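Local coordinates for methyltransferase (Streptococcus pyogenes, PDB 2ESR), which is probably an S-adenosylmethionine-dependent methyltransferase of Rossmann-like fold whose substrate is not established, at residues A111-E120 against T138-A149. Numbering follows the deposited sequence.
Sequences AKETIVATIE and TDKTVLLPKEIA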
ATOM      1  N   ALA A 111     -13.507  15.511  14.714  1.00 22.16           N
ATOM      2  CA  ALA A 111     -13.727  14.118  15.090  1.00 22.04           C
ATOM      3  C   ALA A 111     -15.105  13.517  14.828  1.00 21.96           C
ATOM      4  O   ALA A 111     -15.246  12.670  13.949  1.00 19.73           O
ATOM      5  CB  ALA A 111     -13.341  13.915  16.554  1.00 23.38           C
ATOM      6  N   LYS A 112     -16.112  13.932  15.590  1.00 22.01           N
ATOM      7  CA  LYS A 112     -17.455  13.382  15.412  1.00 22.55           C
ATOM      8  C   LYS A 112     -17.933  13.432  13.957  1.00 20.00           C
ATOM      9  O   LYS A 112     -18.378  12.421  13.411  1.00 20.53           O
ATOM     10  CB  LYS A 112     -18.454  14.124  16.300  1.00 26.03           C
ATOM     11  CG  LYS A 112     -19.869  13.568  16.230  1.00 33.58           C
ATOM     12  CD  LYS A 112     -20.803  14.323  17.171  1.00 39.50           C
ATOM     13  CE  LYS A 112     -22.219  13.777  17.105  1.00 42.43           C
ATOM     14  NZ  LYS A 112     -22.823  13.988  15.761  1.00 44.84           N
ATOM     15  N   GLU A 113     -17.842  14.606  13.338  1.00 18.12           N
ATOM     16  CA  GLU A 113     -18.285  14.774  11.954  1.00 17.37           C
ATOM     17  C   GLU A 113     -17.531  13.876  10.983  1.00 16.62           C
ATOM     18  O   GLU A 113     -18.126  13.191  10.150  1.00 15.69           O
ATOM     19  CB  GLU A 113     -18.074  16.214  11.483  1.00 17.65           C
ATOM     20  CG  GLU A 113     -18.825  17.282  12.239  1.00 20.59           C
ATOM     21  CD  GLU A 113     -20.318  17.231  12.009  1.00 21.47           C
ATOM     22  OE1 GLU A 113     -20.757  16.638  10.997  1.00 19.95           O
ATOM     23  OE2 GLU A 113     -21.051  17.804  12.838  1.00 23.25           O
ATOM     24  N   THR A 114     -16.208  13.899  11.078  1.00 15.85           N
ATOM     25  CA  THR A 114     -15.381  13.126  10.164  1.00 16.98           C
ATOM     26  C   THR A 114     -15.446  11.622  10.397  1.00 16.04           C
ATOM     27  O   THR A 114     -15.375  10.837   9.447  1.00 17.15           O
ATOM     28  CB  THR A 114     -13.929  13.590  10.246  1.00 19.46           C
ATOM     29  OG1 THR A 114     -13.881  15.005  10.032  1.00 19.77           O
ATOM     30  CG2 THR A 114     -13.095  12.898   9.181  1.00 20.44           C
ATOM     31  N   ILE A 115     -15.565  11.211  11.651  1.00 16.24           N
ATOM     32  CA  ILE A 115     -15.649   9.780  11.926  1.00 17.10           C
ATOM     33  C   ILE A 115     -16.895   9.206  11.259  1.00 18.33           C
ATOM     34  O   ILE A 115     -16.829   8.182  10.583  1.00 17.01           O
ATOM     35  CB  ILE A 115     -15.669   9.512  13.436  1.00 17.44           C
ATOM     36  CG1 ILE A 115     -14.257   9.735  13.992  1.00 18.75           C
ATOM     37  CG2 ILE A 115     -16.166   8.099  13.728  1.00 18.65           C
ATOM     38  CD1 ILE A 115     -14.157   9.578  15.493  1.00 18.96           C
ATOM     39  N   VAL A 116     -18.027   9.879  11.416  1.00 15.01           N
ATOM     40  CA  VAL A 116     -19.261   9.394  10.804  1.00 16.08           C
ATOM     41  C   VAL A 116     -19.152   9.372   9.272  1.00 16.06           C
ATOM     42  O   VAL A 116     -19.454   8.364   8.626  1.00 13.17           O
ATOM     43  CB  VAL A 116     -20.463  10.267  11.233  1.00 16.55           C
ATOM     44  CG1 VAL A 116     -21.720   9.842  10.480  1.00 19.02           C
ATOM     45  CG2 VAL A 116     -20.688  10.127  12.732  1.00 16.85           C
ATOM     46  N   ALA A 117     -18.703  10.475   8.686  1.00 14.36           N
ATOM     47  CA  ALA A 117     -18.583  10.544   7.237  1.00 14.10           C
ATOM     48  C   ALA A 117     -17.610   9.494   6.707  1.00 13.20           C
ATOM     49  O   ALA A 117     -17.862   8.873   5.678  1.00 14.15           O
ATOM     50  CB  ALA A 117     -18.121  11.936   6.819  1.00 14.67           C
ATOM     51  N   THR A 118     -16.500   9.295   7.412  1.00 13.16           N
ATOM     52  CA  THR A 118     -15.500   8.336   6.954  1.00 15.25           C
ATOM     53  C   THR A 118     -15.987   6.894   7.027  1.00 14.55           C
ATOM     54  O   THR A 118     -15.771   6.123   6.097  1.00 15.60           O
ATOM     55  CB  THR A 118     -14.182   8.498   7.740  1.00 17.34           C
ATOM     56  OG1 THR A 118     -13.692   9.834   7.549  1.00 18.55           O
ATOM     57  CG2 THR A 118     -13.127   7.511   7.243  1.00 20.10           C
ATOM     58  N   ILE A 119     -16.642   6.523   8.124  1.00 13.98           N
ATOM     59  CA  ILE A 119     -17.144   5.156   8.253  1.00 14.77           C
ATOM     60  C   ILE A 119     -18.235   4.910   7.212  1.00 17.62           C
ATOM     61  O   ILE A 119     -18.317   3.829   6.623  1.00 16.44           O
ATOM     62  CB  ILE A 119     -17.661   4.893   9.683  1.00 14.40           C
ATOM     63  CG1 ILE A 119     -16.474   4.949  10.654  1.00 16.31           C
ATOM     64  CG2 ILE A 119     -18.351   3.535   9.758  1.00 17.74           C
ATOM     65  CD1 ILE A 119     -16.831   4.760  12.106  1.00 17.16           C
ATOM     66  N   GLU A 120     -19.072   5.916   6.972  1.00 17.17           N
ATOM     67  CA  GLU A 120     -20.110   5.775   5.956  1.00 17.88           C
ATOM     68  C   GLU A 120     -19.458   5.557   4.592  1.00 17.44           C
ATOM     69  O   GLU A 120     -19.907   4.717   3.809  1.00 18.52           O
ATOM     70  CB  GLU A 120     -20.987   7.026   5.906  1.00 19.73           C
ATOM     71  CG  GLU A 120     -21.924   7.178   7.086  1.00 24.85           C
ATOM     72  CD  GLU A 120     -23.140   6.268   6.995  1.00 31.14           C
ATOM     73  OE1 GLU A 120     -23.960   6.275   7.940  1.00 34.78           O
ATOM     74  OE2 GLU A 120     -23.282   5.554   5.979  1.00 35.62           O
ATOM     75  N   THR A 138     -10.559   9.707  20.314  1.00 20.53           N
ATOM     76  CA  THR A 138     -11.004  11.101  20.318  1.00 22.04           C
ATOM     77  C   THR A 138     -10.873  11.699  21.711  1.00 22.50           C
ATOM     78  O   THR A 138     -10.443  11.027  22.643  1.00 23.11           O
ATOM     79  CB  THR A 138     -12.489  11.196  19.952  1.00 23.41           C
ATOM     80  OG1 THR A 138     -13.267  10.621  21.014  1.00 23.96           O
ATOM     81  CG2 THR A 138     -12.777  10.429  18.667  1.00 25.02           C
ATOM     82  N   ASP A 139     -11.243  12.969  21.852  1.00 25.24           N
ATOM     83  CA  ASP A 139     -11.204  13.594  23.166  1.00 26.94           C
ATOM     84  C   ASP A 139     -12.295  12.885  23.962  1.00 28.74           C
ATOM     85  O   ASP A 139     -13.230  12.335  23.379  1.00 27.00           O
ATOM     86  CB  ASP A 139     -11.507  15.094  23.083  1.00 28.63           C
ATOM     87  CG  ASP A 139     -10.392  15.881  22.415  1.00 28.80           C
ATOM     88  OD1 ASP A 139      -9.249  15.378  22.345  1.00 30.43           O
ATOM     89  OD2 ASP A 139     -10.659  17.019  21.976  1.00 33.99           O
ATOM     90  N   LYS A 140     -12.171  12.885  25.283  1.00 30.18           N
ATOM     91  CA  LYS A 140     -13.139  12.212  26.142  1.00 31.00           C
ATOM     92  C   LYS A 140     -14.559  12.752  26.003  1.00 30.30           C
ATOM     93  O   LYS A 140     -15.529  12.006  26.132  1.00 29.47           O
ATOM     94  CB  LYS A 140     -12.708  12.324  27.607  1.00 32.64           C
ATOM     95  CG  LYS A 140     -12.630  13.757  28.105  1.00 37.33           C
ATOM     96  CD  LYS A 140     -12.422  13.838  29.614  1.00 39.67           C
ATOM     97  CE  LYS A 140     -11.110  13.215  30.043  1.00 41.67           C
ATOM     98  NZ  LYS A 140     -10.875  13.417  31.502  1.00 41.47           N
ATOM     99  N   THR A 141     -14.675  14.045  25.731  1.00 29.45           N
ATOM    100  CA  THR A 141     -15.978  14.684  25.610  1.00 32.95           C
ATOM    101  C   THR A 141     -16.726  14.418  24.307  1.00 31.59           C
ATOM    102  O   THR A 141     -17.940  14.601  24.244  1.00 34.19           O
ATOM    103  CB  THR A 141     -15.852  16.202  25.801  1.00 34.39           C
ATOM    104  OG1 THR A 141     -14.926  16.725  24.842  1.00 38.80           O
ATOM    105  CG2 THR A 141     -15.354  16.517  27.200  1.00 37.36           C
ATOM    106  N   VAL A 142     -16.013  13.990  23.269  1.00 30.83           N
ATOM    107  CA  VAL A 142     -16.646  13.706  21.985  1.00 28.98           C
ATOM    108  C   VAL A 142     -17.652  12.566  22.113  1.00 29.49           C
ATOM    109  O   VAL A 142     -17.319  11.477  22.577  1.00 30.29           O
ATOM    110  CB  VAL A 142     -15.603  13.320  20.908  1.00 29.85           C
ATOM    111  CG1 VAL A 142     -16.309  12.875  19.634  1.00 29.35           C
ATOM    112  CG2 VAL A 142     -14.705  14.506  20.608  1.00 28.73           C
ATOM    113  N   LEU A 143     -18.890  12.824  21.712  1.00 28.99           N
ATOM    114  CA  LEU A 143     -19.927  11.807  21.777  1.00 28.63           C
ATOM    115  C   LEU A 143     -20.170  11.258  20.375  1.00 27.13           C
ATOM    116  O   LEU A 143     -20.476  12.005  19.452  1.00 28.73           O
ATOM    117  CB  LEU A 143     -21.215  12.404  22.346  1.00 31.45           C
ATOM    118  CG  LEU A 143     -21.086  12.919  23.783  1.00 33.16           C
ATOM    119  CD1 LEU A 143     -22.394  13.562  24.218  1.00 35.35           C
ATOM    120  CD2 LEU A 143     -20.711  11.764  24.706  1.00 34.66           C
ATOM    121  N   LEU A 144     -20.010   9.952  20.219  1.00 24.34           N
ATOM    122  CA  LEU A 144     -20.210   9.321  18.928  1.00 23.81           C
ATOM    123  C   LEU A 144     -21.516   8.530  18.933  1.00 24.25           C
ATOM    124  O   LEU A 144     -21.942   8.023  19.966  1.00 24.33           O
ATOM    125  CB  LEU A 144     -19.032   8.401  18.604  1.00 21.85           C
ATOM    126  CG  LEU A 144     -17.659   9.082  18.512  1.00 21.46           C
ATOM    127  CD1 LEU A 144     -16.595   8.019  18.280  1.00 20.80           C
ATOM    128  CD2 LEU A 144     -17.646  10.102  17.378  1.00 21.85           C
ATOM    129  N   PRO A 145     -22.157   8.402  17.765  1.00 24.31           N
ATOM    130  CA  PRO A 145     -23.420   7.668  17.666  1.00 23.22           C
ATOM    131  C   PRO A 145     -23.262   6.162  17.850  1.00 25.07           C
ATOM    132  O   PRO A 145     -22.236   5.581  17.486  1.00 23.00           O
ATOM    133  CB  PRO A 145     -23.917   8.042  16.276  1.00 24.10           C
ATOM    134  CG  PRO A 145     -22.645   8.128  15.502  1.00 25.03           C
ATOM    135  CD  PRO A 145     -21.716   8.875  16.440  1.00 23.45           C
ATOM    136  N   LYS A 146     -24.285   5.530  18.414  1.00 23.18           N
ATOM    137  CA  LYS A 146     -24.235   4.091  18.635  1.00 24.82           C
ATOM    138  C   LYS A 146     -24.140   3.308  17.339  1.00 22.32           C
ATOM    139  O   LYS A 146     -23.562   2.223  17.304  1.00 22.29           O
ATOM    140  CB  LYS A 146     -25.454   3.625  19.432  1.00 27.43           C
ATOM    141  CG  LYS A 146     -25.352   3.935  20.916  1.00 33.14           C
ATOM    142  CD  LYS A 146     -26.399   3.169  21.710  1.00 37.48           C
ATOM    143  CE  LYS A 146     -26.216   3.372  23.208  1.00 40.73           C
ATOM    144  NZ  LYS A 146     -27.246   2.631  23.995  1.00 43.48           N
ATOM    145  N   GLU A 147     -24.710   3.856  16.275  1.00 21.80           N
ATOM    146  CA  GLU A 147     -24.668   3.192  14.981  1.00 21.85           C
ATOM    147  C   GLU A 147     -24.261   4.125  13.851  1.00 20.74           C
ATOM    148  O   GLU A 147     -24.649   5.292  13.813  1.00 22.65           O
ATOM    149  CB  GLU A 147     -26.031   2.572  14.648  1.00 25.38           C
ATOM    150  CG  GLU A 147     -26.392   1.358  15.484  1.00 31.16           C
ATOM    151  CD  GLU A 147     -27.780   0.820  15.169  1.00 35.72           C
ATOM    152  OE1 GLU A 147     -28.157  -0.221  15.748  1.00 39.67           O
ATOM    153  OE2 GLU A 147     -28.491   1.433  14.343  1.00 37.31           O
ATOM    154  N   ILE A 148     -23.465   3.592  12.937  1.00 18.80           N
ATOM    155  CA  ILE A 148     -23.007   4.325  11.763  1.00 21.15           C
ATOM    156  C   ILE A 148     -23.049   3.307  10.636  1.00 22.22           C
ATOM    157  O   ILE A 148     -22.350   2.299  10.689  1.00 21.30           O
ATOM    158  CB  ILE A 148     -21.557   4.818  11.913  1.00 20.72           C
ATOM    159  CG1 ILE A 148     -21.444   5.776  13.099  1.00 22.07           C
ATOM    160  CG2 ILE A 148     -21.113   5.500  10.625  1.00 21.18           C
ATOM    161  CD1 ILE A 148     -20.006   6.189  13.417  1.00 19.91           C
ATOM    162  N   ALA A 149     -23.867   3.568   9.623  1.00 23.07           N
ATOM    163  CA  ALA A 149     -23.994   2.638   8.509  1.00 26.01           C
ATOM    164  C   ALA A 149     -24.371   1.272   9.088  1.00 25.63           C
ATOM    165  O   ALA A 149     -25.292   1.169   9.890  1.00 26.50           O
ATOM    166  CB  ALA A 149     -22.674   2.552   7.739  1.00 25.87           C
TER
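Ile115, Ile119 and Ile148 join a helix to the chain leaving a sheet strand, in a Rossmann-like methyltransferase fold whose usual 3-2-1-4-5-7-6 strand order is extended here by the short edge strand 147-148. Strand 132-139 lies next to 101-106, and helix 111-124 between them in sequence completes a beta-alpha-beta crossover. Past the strand, a type I turn from Asp139 to Val142 sends the chain back along the helix as far as 147-148.

Apolar and van der Waals contacts carry most of the interface. Ile115 CD1 rests 3.6 Å from Thr138 CG2 and 4.0 Å from Leu144 CD2, its side chain crossing that of Leu144 at about a right angle. One turn on, Ile119 crosses Ile148 in the same way, and the branch methyls are pressed tightly together, Ile119 CG2 to Ile148 CG2 at 3.5 Å. Tyr167 of strand 162-169 touches both isoleucines. At the outer flank, with CG1 of Val116 anti to the backbone N (chi1 174°), its other methyl, CG2, meets Pro145 CG at 3.9 Å. The Lys112 chain, extended as far as CE and bent only at its end, lays its methylenes against a carbonyl, CD 3.3 Å from Leu143 O.

One hydrogen bond joins the segments. Glu120, bent at chi2 (-77°), brings its carboxylate to Ala149, whose N gives OE1 a weak, strongly bent bond of 3.2 Å.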